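Hypothetical protein (Sus scrofa, PDB 3WOC) is a prostate-derived heparin-binding glycoprotein from boar sperm with a beta-prism, jacalin-like lectin fold, and probably acts through recognition of sulfated or other glycans. Local coordinates at residues Y13-K18 against G117-F122; I37-V42 against S49-I54. One frame throughout, in Å; residues are numbered along the deposited sequence.

Contact 1 (Y13-K18 against G117-F122)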
ATOM      1  N   TYR A  13       3.356   7.756  11.382  1.00 31.21           N
ATOM      2  CA  TYR A  13       4.004   7.566  10.089  1.00 30.80           C
ATOM      3  C   TYR A  13       4.658   6.204   9.956  1.00 30.88           C
ATOM      4  O   TYR A  13       5.075   5.609  10.948  1.00 30.81           O
ATOM      5  CB  TYR A  13       5.023   8.691   9.840  1.00 30.49           C
ATOM      6  CG  TYR A  13       4.365  10.047   9.810  1.00 29.68           C
ATOM      7  CD1 TYR A  13       4.214  10.797  10.976  1.00 29.15           C
ATOM      8  CD2 TYR A  13       3.844  10.557   8.626  1.00 28.99           C
ATOM      9  CE1 TYR A  13       3.577  12.026  10.954  1.00 28.84           C
ATOM     10  CE2 TYR A  13       3.215  11.783   8.596  1.00 28.77           C
ATOM     11  CZ  TYR A  13       3.085  12.511   9.758  1.00 28.98           C
ATOM     12  OH  TYR A  13       2.458  13.727   9.715  1.00 30.15           O
ATOM     13  N   PHE A  14       4.729   5.713   8.722  1.00 30.92           N
ATOM     14  CA  PHE A  14       5.399   4.454   8.439  1.00 31.36           C
ATOM     15  C   PHE A  14       6.206   4.509   7.144  1.00 31.93           C
ATOM     16  O   PHE A  14       5.929   5.316   6.257  1.00 31.69           O
ATOM     17  CB  PHE A  14       4.397   3.286   8.413  1.00 31.05           C
ATOM     18  CG  PHE A  14       3.504   3.261   7.197  1.00 30.66           C
ATOM     19  CD1 PHE A  14       3.883   2.562   6.047  1.00 30.26           C
ATOM     20  CD2 PHE A  14       2.277   3.918   7.205  1.00 30.06           C
ATOM     21  CE1 PHE A  14       3.062   2.532   4.926  1.00 30.03           C
ATOM     22  CE2 PHE A  14       1.447   3.894   6.088  1.00 30.16           C
ATOM     23  CZ  PHE A  14       1.842   3.202   4.944  1.00 30.23           C
ATOM     24  N   ILE A  15       7.209   3.639   7.066  1.00 32.77           N
ATOM     25  CA  ILE A  15       7.974   3.403   5.847  1.00 33.82           C
ATOM     26  C   ILE A  15       8.349   1.922   5.798  1.00 34.65           C
ATOM     27  O   ILE A  15       8.840   1.359   6.774  1.00 34.62           O
ATOM     28  CB  ILE A  15       9.235   4.341   5.728  1.00 33.77           C
ATOM     29  CG1 ILE A  15      10.155   3.924   4.568  1.00 34.07           C
ATOM     30  CG2 ILE A  15      10.035   4.378   7.030  1.00 33.70           C
ATOM     31  CD1 ILE A  15       9.872   4.609   3.243  1.00 33.91           C
ATOM     32  N   THR A  16       8.065   1.286   4.670  1.00 35.91           N
ATOM     33  CA  THR A  16       8.495  -0.087   4.436  1.00 37.20           C
ATOM     34  C   THR A  16       9.049  -0.205   3.022  1.00 38.04           C
ATOM     35  O   THR A  16       8.524   0.407   2.087  1.00 37.96           O
ATOM     36  CB  THR A  16       7.372  -1.129   4.718  1.00 37.08           C
ATOM     37  OG1 THR A  16       7.812  -2.438   4.341  1.00 37.77           O
ATOM     38  CG2 THR A  16       6.091  -0.800   3.973  1.00 37.25           C
ATOM     39  N   SER A  17      10.129  -0.969   2.882  1.00 39.24           N
ATOM     40  CA  SER A  17      10.826  -1.090   1.605  1.00 40.52           C
ATOM     41  C   SER A  17      11.571  -2.415   1.500  1.00 41.32           C
ATOM     42  O   SER A  17      11.839  -3.067   2.513  1.00 41.28           O
ATOM     43  CB  SER A  17      11.799   0.077   1.419  1.00 40.41           C
ATOM     44  OG  SER A  17      12.090   0.274   0.049  1.00 41.16           O
ATOM     45  N   LYS A  18      11.892  -2.802   0.266  1.00 42.54           N
ATOM     46  CA  LYS A  18      12.663  -4.009  -0.020  1.00 43.68           C
ATOM     47  C   LYS A  18      13.873  -4.068   0.904  1.00 44.51           C
ATOM     48  O   LYS A  18      14.815  -3.280   0.764  1.00 44.63           O
ATOM     49  CB  LYS A  18      13.099  -4.015  -1.487  1.00 43.61           C
ATOM     50  CG  LYS A  18      13.444  -5.386  -2.049  1.00 43.75           C
ATOM     51  CD  LYS A  18      13.679  -5.325  -3.555  1.00 43.87           C
ATOM     52  CE  LYS A  18      15.023  -4.697  -3.894  1.00 44.51           C
ATOM     53  NZ  LYS A  18      15.138  -4.386  -5.342  1.00 45.02           N
ATOM     54  N   GLY A 117       8.321  -0.734  -2.323  1.00 27.34           N
ATOM     55  CA  GLY A 117       8.076  -0.149  -1.009  1.00 26.64           C
ATOM     56  C   GLY A 117       6.874   0.775  -0.935  1.00 26.41           C
ATOM     57  O   GLY A 117       6.335   1.198  -1.958  1.00 26.19           O
ATOM     58  N   VAL A 118       6.465   1.089   0.293  1.00 26.19           N
ATOM     59  CA  VAL A 118       5.348   1.999   0.551  1.00 25.98           C
ATOM     60  C   VAL A 118       5.570   2.795   1.846  1.00 25.78           C
ATOM     61  O   VAL A 118       6.136   2.288   2.820  1.00 25.93           O
ATOM     62  CB  VAL A 118       3.953   1.256   0.528  1.00 26.13           C
ATOM     63  CG1 VAL A 118       4.012  -0.080   1.246  1.00 26.31           C
ATOM     64  CG2 VAL A 118       2.825   2.124   1.089  1.00 26.14           C
ATOM     65  N   TYR A 119       5.151   4.057   1.828  1.00 25.18           N
ATOM     66  CA  TYR A 119       5.217   4.918   3.003  1.00 24.83           C
ATOM     67  C   TYR A 119       3.899   5.676   3.156  1.00 24.63           C
ATOM     68  O   TYR A 119       3.122   5.776   2.210  1.00 24.50           O
ATOM     69  CB  TYR A 119       6.411   5.887   2.912  1.00 24.68           C
ATOM     70  CG  TYR A 119       6.365   6.846   1.738  1.00 24.34           C
ATOM     71  CD1 TYR A 119       5.873   8.137   1.893  1.00 23.62           C
ATOM     72  CD2 TYR A 119       6.815   6.458   0.473  1.00 24.54           C
ATOM     73  CE1 TYR A 119       5.827   9.023   0.822  1.00 23.99           C
ATOM     74  CE2 TYR A 119       6.776   7.340  -0.605  1.00 24.44           C
ATOM     75  CZ  TYR A 119       6.278   8.618  -0.420  1.00 24.20           C
ATOM     76  OH  TYR A 119       6.225   9.492  -1.478  1.00 24.41           O
ATOM     77  N   GLY A 120       3.645   6.205   4.345  1.00 24.62           N
ATOM     78  CA  GLY A 120       2.411   6.929   4.560  1.00 24.65           C
ATOM     79  C   GLY A 120       2.135   7.430   5.956  1.00 24.77           C
ATOM     80  O   GLY A 120       2.969   7.323   6.863  1.00 24.59           O
ATOM     81  N   GLN A 121       0.935   7.985   6.096  1.00 24.76           N
ATOM     82  CA  GLN A 121       0.443   8.581   7.321  1.00 24.86           C
ATOM     83  C   GLN A 121      -0.849   7.865   7.715  1.00 24.97           C
ATOM     84  O   GLN A 121      -1.692   7.583   6.860  1.00 24.93           O
ATOM     85  CB  GLN A 121       0.173  10.070   7.075  1.00 24.71           C
ATOM     86  CG  GLN A 121      -0.346  10.859   8.272  1.00 24.89           C
ATOM     87  CD  GLN A 121      -0.865  12.226   7.879  1.00 25.14           C
ATOM     88  OE1 GLN A 121      -0.303  13.250   8.267  1.00 25.89           O
ATOM     89  NE2 GLN A 121      -1.933  12.254   7.084  1.00 25.36           N
ATOM     90  N   PHE A 122      -0.994   7.561   9.002  1.00 25.06           N
ATOM     91  CA  PHE A 122      -2.239   6.988   9.524  1.00 25.42           C
ATOM     92  C   PHE A 122      -2.644   7.646  10.838  1.00 25.79           C
ATOM     93  O   PHE A 122      -1.793   8.157  11.570  1.00 26.03           O
ATOM     94  CB  PHE A 122      -2.151   5.462   9.660  1.00 25.05           C
ATOM     95  CG  PHE A 122      -1.141   4.981  10.665  1.00 24.66           C
ATOM     96  CD1 PHE A 122      -1.474   4.865  12.011  1.00 24.36           C
ATOM     97  CD2 PHE A 122       0.136   4.604  10.260  1.00 24.50           C
ATOM     98  CE1 PHE A 122      -0.548   4.405  12.939  1.00 23.27           C
ATOM     99  CE2 PHE A 122       1.061   4.145  11.177  1.00 23.91           C
ATOM    100  CZ  PHE A 122       0.716   4.043  12.519  1.00 24.25           C
TER
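Val118 N donates to Thr16 O over 2.8 Å, and Thr16 N returns the bond to Val118 O at 2.9 Å. The pair belongs to one antiparallel sheet of the beta-prism, where strand 12-17 from the start of the chain lies beside strand 114-122 from near its end, a pairing across 99 residues in the jacalin-like fold. One hydrogen-bonded pair further along, Phe14 and Gly120 repeat the two-way exchange, with Phe14 N at 3.0 Å from Gly120 O.

The two faces of this ribbon are built differently. On the inward one, Phe14 holds CG in the crowded position between its backbone N and carbonyl carbon (chi1 73°). The ring lies over the backbone of strand 114-122. Gly120 N sits 3.5 Å above the ring plane, over its centre, while the carbonyl carbon of Tyr119 lies over the same face, offset toward the rim. Gly120 has no CB, and a CB there would collide with Phe14 CE2, so the ring can rest directly on main chain. Beside it, Phe14 CD2 meets the edge of the Phe122 ring, in its plane, at CD2 of Phe122 (3.8 Å). Thr16 and Val118 point the same way, their methyls CG2 and CG1 3.5 Å apart; Thr16 OG1 turns to a hydrogen bond with Tyr44 OH.

The other face carries Tyr13, Ile15 and Tyr119. Gln121, whose NE2 bonds Thr128 OG1 on the next strand, runs side by side with Tyr13, its amide plane turned 49° from the ring. Along the aliphatic part, Gln121 CG lies 3.7 Å from Tyr13 CE2, and further along Ile15 CD1 rests 3.7 Å from Tyr119 CB.

Contact 2 (I37-V42 against S49-I54). With SO4 (sulfate ion), chain G.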
ATOM      1  N   ILE A  37      -9.543   2.034   3.966  1.00 30.09           N
ATOM      2  CA  ILE A  37      -8.351   1.231   4.203  1.00 29.91           C
ATOM      3  C   ILE A  37      -7.734   1.600   5.549  1.00 29.88           C
ATOM      4  O   ILE A  37      -7.350   2.740   5.776  1.00 29.85           O
ATOM      5  CB  ILE A  37      -7.342   1.327   3.027  1.00 29.78           C
ATOM      6  CG1 ILE A  37      -7.962   0.694   1.774  1.00 29.66           C
ATOM      7  CG2 ILE A  37      -6.013   0.656   3.394  1.00 29.35           C
ATOM      8  CD1 ILE A  37      -7.219   0.955   0.483  1.00 30.38           C
ATOM      9  N   LYS A  38      -7.659   0.609   6.433  1.00 30.13           N
ATOM     10  CA  LYS A  38      -7.245   0.803   7.819  1.00 30.23           C
ATOM     11  C   LYS A  38      -5.749   0.616   8.014  1.00 30.58           C
ATOM     12  O   LYS A  38      -5.123   1.340   8.795  1.00 30.61           O
ATOM     13  CB  LYS A  38      -8.010  -0.151   8.738  1.00 30.13           C
ATOM     14  CG  LYS A  38      -9.518   0.048   8.731  1.00 29.77           C
ATOM     15  CD  LYS A  38     -10.210  -0.837   9.760  1.00 30.10           C
ATOM     16  CE  LYS A  38      -9.860  -0.451  11.197  1.00 29.43           C
ATOM     17  NZ  LYS A  38     -10.375   0.888  11.576  1.00 28.96           N
ATOM     18  N   SER A  39      -5.188  -0.364   7.312  1.00 30.96           N
ATOM     19  CA  SER A  39      -3.770  -0.686   7.395  1.00 31.44           C
ATOM     20  C   SER A  39      -3.332  -1.492   6.177  1.00 31.88           C
ATOM     21  O   SER A  39      -4.169  -2.081   5.486  1.00 31.85           O
ATOM     22  CB  SER A  39      -3.470  -1.471   8.675  1.00 31.28           C
ATOM     23  OG  SER A  39      -4.227  -2.664   8.736  1.00 31.89           O
ATOM     24  N   ILE A  40      -2.030  -1.498   5.896  1.00 32.42           N
ATOM     25  CA  ILE A  40      -1.487  -2.416   4.893  1.00 32.94           C
ATOM     26  C   ILE A  40      -0.355  -3.283   5.430  1.00 33.26           C
ATOM     27  O   ILE A  40       0.219  -3.011   6.488  1.00 33.43           O
ATOM     28  CB  ILE A  40      -1.053  -1.731   3.546  1.00 32.93           C
ATOM     29  CG1 ILE A  40       0.293  -0.997   3.680  1.00 33.40           C
ATOM     30  CG2 ILE A  40      -2.193  -0.883   2.947  1.00 33.15           C
ATOM     31  CD1 ILE A  40       0.197   0.488   3.927  1.00 33.86           C
ATOM     32  N   GLN A  41      -0.060  -4.340   4.683  1.00 33.60           N
ATOM     33  CA  GLN A  41       1.038  -5.233   4.983  1.00 33.90           C
ATOM     34  C   GLN A  41       1.596  -5.718   3.651  1.00 34.11           C
ATOM     35  O   GLN A  41       0.844  -6.034   2.726  1.00 34.03           O
ATOM     36  CB  GLN A  41       0.549  -6.401   5.840  1.00 33.88           C
ATOM     37  CG  GLN A  41       1.600  -6.973   6.773  1.00 33.95           C
ATOM     38  CD  GLN A  41       1.023  -7.904   7.834  1.00 33.92           C
ATOM     39  OE1 GLN A  41      -0.195  -8.035   7.977  1.00 34.34           O
ATOM     40  NE2 GLN A  41       1.903  -8.554   8.583  1.00 33.27           N
ATOM     41  N   VAL A  42       2.918  -5.748   3.549  1.00 34.47           N
ATOM     42  CA  VAL A  42       3.587  -6.141   2.316  1.00 34.83           C
ATOM     43  C   VAL A  42       4.476  -7.361   2.572  1.00 35.09           C
ATOM     44  O   VAL A  42       5.187  -7.415   3.572  1.00 35.05           O
ATOM     45  CB  VAL A  42       4.370  -4.939   1.692  1.00 34.79           C
ATOM     46  CG1 VAL A  42       5.168  -4.193   2.743  1.00 35.39           C
ATOM     47  CG2 VAL A  42       5.265  -5.374   0.538  1.00 34.63           C
ATOM     48  N   SER A  49       5.504  -8.114   6.219  1.00 39.33           N
ATOM     49  CA  SER A  49       6.027  -6.993   6.996  1.00 39.22           C
ATOM     50  C   SER A  49       5.231  -6.759   8.283  1.00 39.15           C
ATOM     51  O   SER A  49       4.265  -7.465   8.570  1.00 39.04           O
ATOM     52  CB  SER A  49       6.027  -5.717   6.148  1.00 39.17           C
ATOM     53  OG  SER A  49       4.704  -5.281   5.877  1.00 39.14           O
ATOM     54  N   GLU A  50       5.664  -5.766   9.053  1.00 39.03           N
ATOM     55  CA  GLU A  50       4.893  -5.220  10.161  1.00 38.94           C
ATOM     56  C   GLU A  50       3.580  -4.626   9.631  1.00 38.77           C
ATOM     57  O   GLU A  50       3.514  -4.162   8.489  1.00 38.64           O
ATOM     58  CB  GLU A  50       5.721  -4.139  10.860  1.00 38.99           C
ATOM     59  CG  GLU A  50       5.083  -3.499  12.089  1.00 39.23           C
ATOM     60  CD  GLU A  50       5.814  -2.243  12.541  1.00 39.34           C
ATOM     61  OE1 GLU A  50       5.157  -1.351  13.126  1.00 39.74           O
ATOM     62  OE2 GLU A  50       7.041  -2.142  12.307  1.00 39.57           O
ATOM     63  N   LYS A  51       2.540  -4.660  10.462  1.00 38.61           N
ATOM     64  CA  LYS A  51       1.258  -4.042  10.134  1.00 38.35           C
ATOM     65  C   LYS A  51       1.391  -2.528  10.205  1.00 37.98           C
ATOM     66  O   LYS A  51       1.837  -1.983  11.218  1.00 38.10           O
ATOM     67  CB  LYS A  51       0.177  -4.504  11.112  1.00 38.46           C
ATOM     68  CG  LYS A  51      -1.232  -4.016  10.780  1.00 38.96           C
ATOM     69  CD  LYS A  51      -2.082  -5.115  10.156  1.00 39.44           C
ATOM     70  CE  LYS A  51      -2.544  -6.131  11.200  1.00 39.47           C
ATOM     71  NZ  LYS A  51      -3.354  -5.508  12.285  1.00 39.48           N
ATOM     72  N   TYR A  52       1.003  -1.853   9.128  1.00 37.44           N
ATOM     73  CA  TYR A  52       1.094  -0.399   9.079  1.00 36.96           C
ATOM     74  C   TYR A  52      -0.263   0.278   8.962  1.00 36.59           C
ATOM     75  O   TYR A  52      -0.840   0.361   7.879  1.00 36.45           O
ATOM     76  CB  TYR A  52       2.049   0.052   7.968  1.00 36.91           C
ATOM     77  CG  TYR A  52       3.484  -0.361   8.221  1.00 36.68           C
ATOM     78  CD1 TYR A  52       4.168   0.091   9.347  1.00 36.08           C
ATOM     79  CD2 TYR A  52       4.152  -1.210   7.340  1.00 36.30           C
ATOM     80  CE1 TYR A  52       5.477  -0.283   9.587  1.00 36.44           C
ATOM     81  CE2 TYR A  52       5.465  -1.595   7.576  1.00 36.22           C
ATOM     82  CZ  TYR A  52       6.121  -1.124   8.701  1.00 36.63           C
ATOM     83  OH  TYR A  52       7.421  -1.494   8.947  1.00 36.96           O
ATOM     84  N   GLY A  53      -0.759   0.756  10.099  1.00 36.37           N
ATOM     85  CA  GLY A  53      -2.011   1.496  10.166  1.00 36.12           C
ATOM     86  C   GLY A  53      -2.750   1.218  11.456  1.00 36.04           C
ATOM     87  O   GLY A  53      -2.138   0.894  12.475  1.00 35.78           O
ATOM     88  N   ILE A  54      -4.074   1.341  11.401  1.00 36.12           N
ATOM     89  CA  ILE A  54      -4.937   1.133  12.563  1.00 36.22           C
ATOM     90  C   ILE A  54      -5.493  -0.295  12.567  1.00 36.40           C
ATOM     91  O   ILE A  54      -6.034  -0.745  11.554  1.00 36.36           O
ATOM     92  CB  ILE A  54      -6.087   2.191  12.626  1.00 36.20           C
ATOM     93  CG1 ILE A  54      -5.548   3.551  13.076  1.00 36.12           C
ATOM     94  CG2 ILE A  54      -7.210   1.766  13.575  1.00 35.77           C
ATOM     95  CD1 ILE A  54      -5.033   4.408  11.956  1.00 36.24           C
TER
HETATM   96  S   SO4 G 201     -13.912   1.210  10.028  1.00 47.47           S
HETATM   97  O1  SO4 G 201     -14.258   2.418  10.776  1.00 48.11           O
HETATM   98  O2  SO4 G 201     -13.016   1.563   8.934  1.00 47.83           O
HETATM   99  O3  SO4 G 201     -15.115   0.606   9.470  1.00 47.44           O
HETATM  100  O4  SO4 G 201     -13.251   0.257  10.915  1.00 47.71           O
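Gln41, with CG anti to its backbone N (chi1 -150°) and the chain extended beyond, reaches across to Ser49, whose OG stands between its own backbone N and carbonyl carbon (chi1 68°). Three hydrogen bonds join the two segments here. Gln41 NE2 gives a short bond of 2.6 Å to Ser49 O, Ser49 OG accepts Val42 N at 3.0 Å in an almost straight line (171°), and Ser49 N closes on Val42 O at 2.8 Å. A side-chain oxygen thus serves as acceptor for the backbone N-H of Val42. Gln41 OE1 has a weak bond to Arg28 NH1 of the adjoining strand.

Regular pairing takes over at Ile40 and Tyr52, where Tyr52 N and Ile40 O lie 3.0 Å apart. Beyond it, Gly53 has backbone angles at which a CB would jam against the preceding carbonyl O and would also collide with Lys38 O, and its CA comes within 3.6 Å of Ser39 CB. Ser39 OG is buried there without a polar partner in the model, with Lys51 CD 3.6 Å away. Ile54 N then bonds Lys38 O at 2.8 Å. Lys38 NZ holds a sulfate, probably from the crystallisation liquor, through O4 and also bonds Tyr125 O. The whole is a beta hairpin, with strand 47-53 at the edge of a four-stranded antiparallel sheet of the beta-prism.

The sheets of contact 1 and contact 2 form two sides of the prism and meet through their inward side chains, with contact centres about 9 Å apart, and the hairpin of contact 2 lies within the 98 residues that separate the two segments of contact 1. The interface runs along strand 12-17. Phe14 CZ touches Ile40 CD1 at 3.3 Å, and Phe14 CB lies equally close to Tyr52 CD1, the two rings meeting with planes about 10° apart. Thr16 CB packs at 3.5 Å against Tyr52 CE2. Tyr52 OH bonds Gly1 N, tying the chain start to the hairpin. Side chains of Tyr13 and Tyr52 each lie about 3 Å from bound dioxane, probably from the crystallisation liquor.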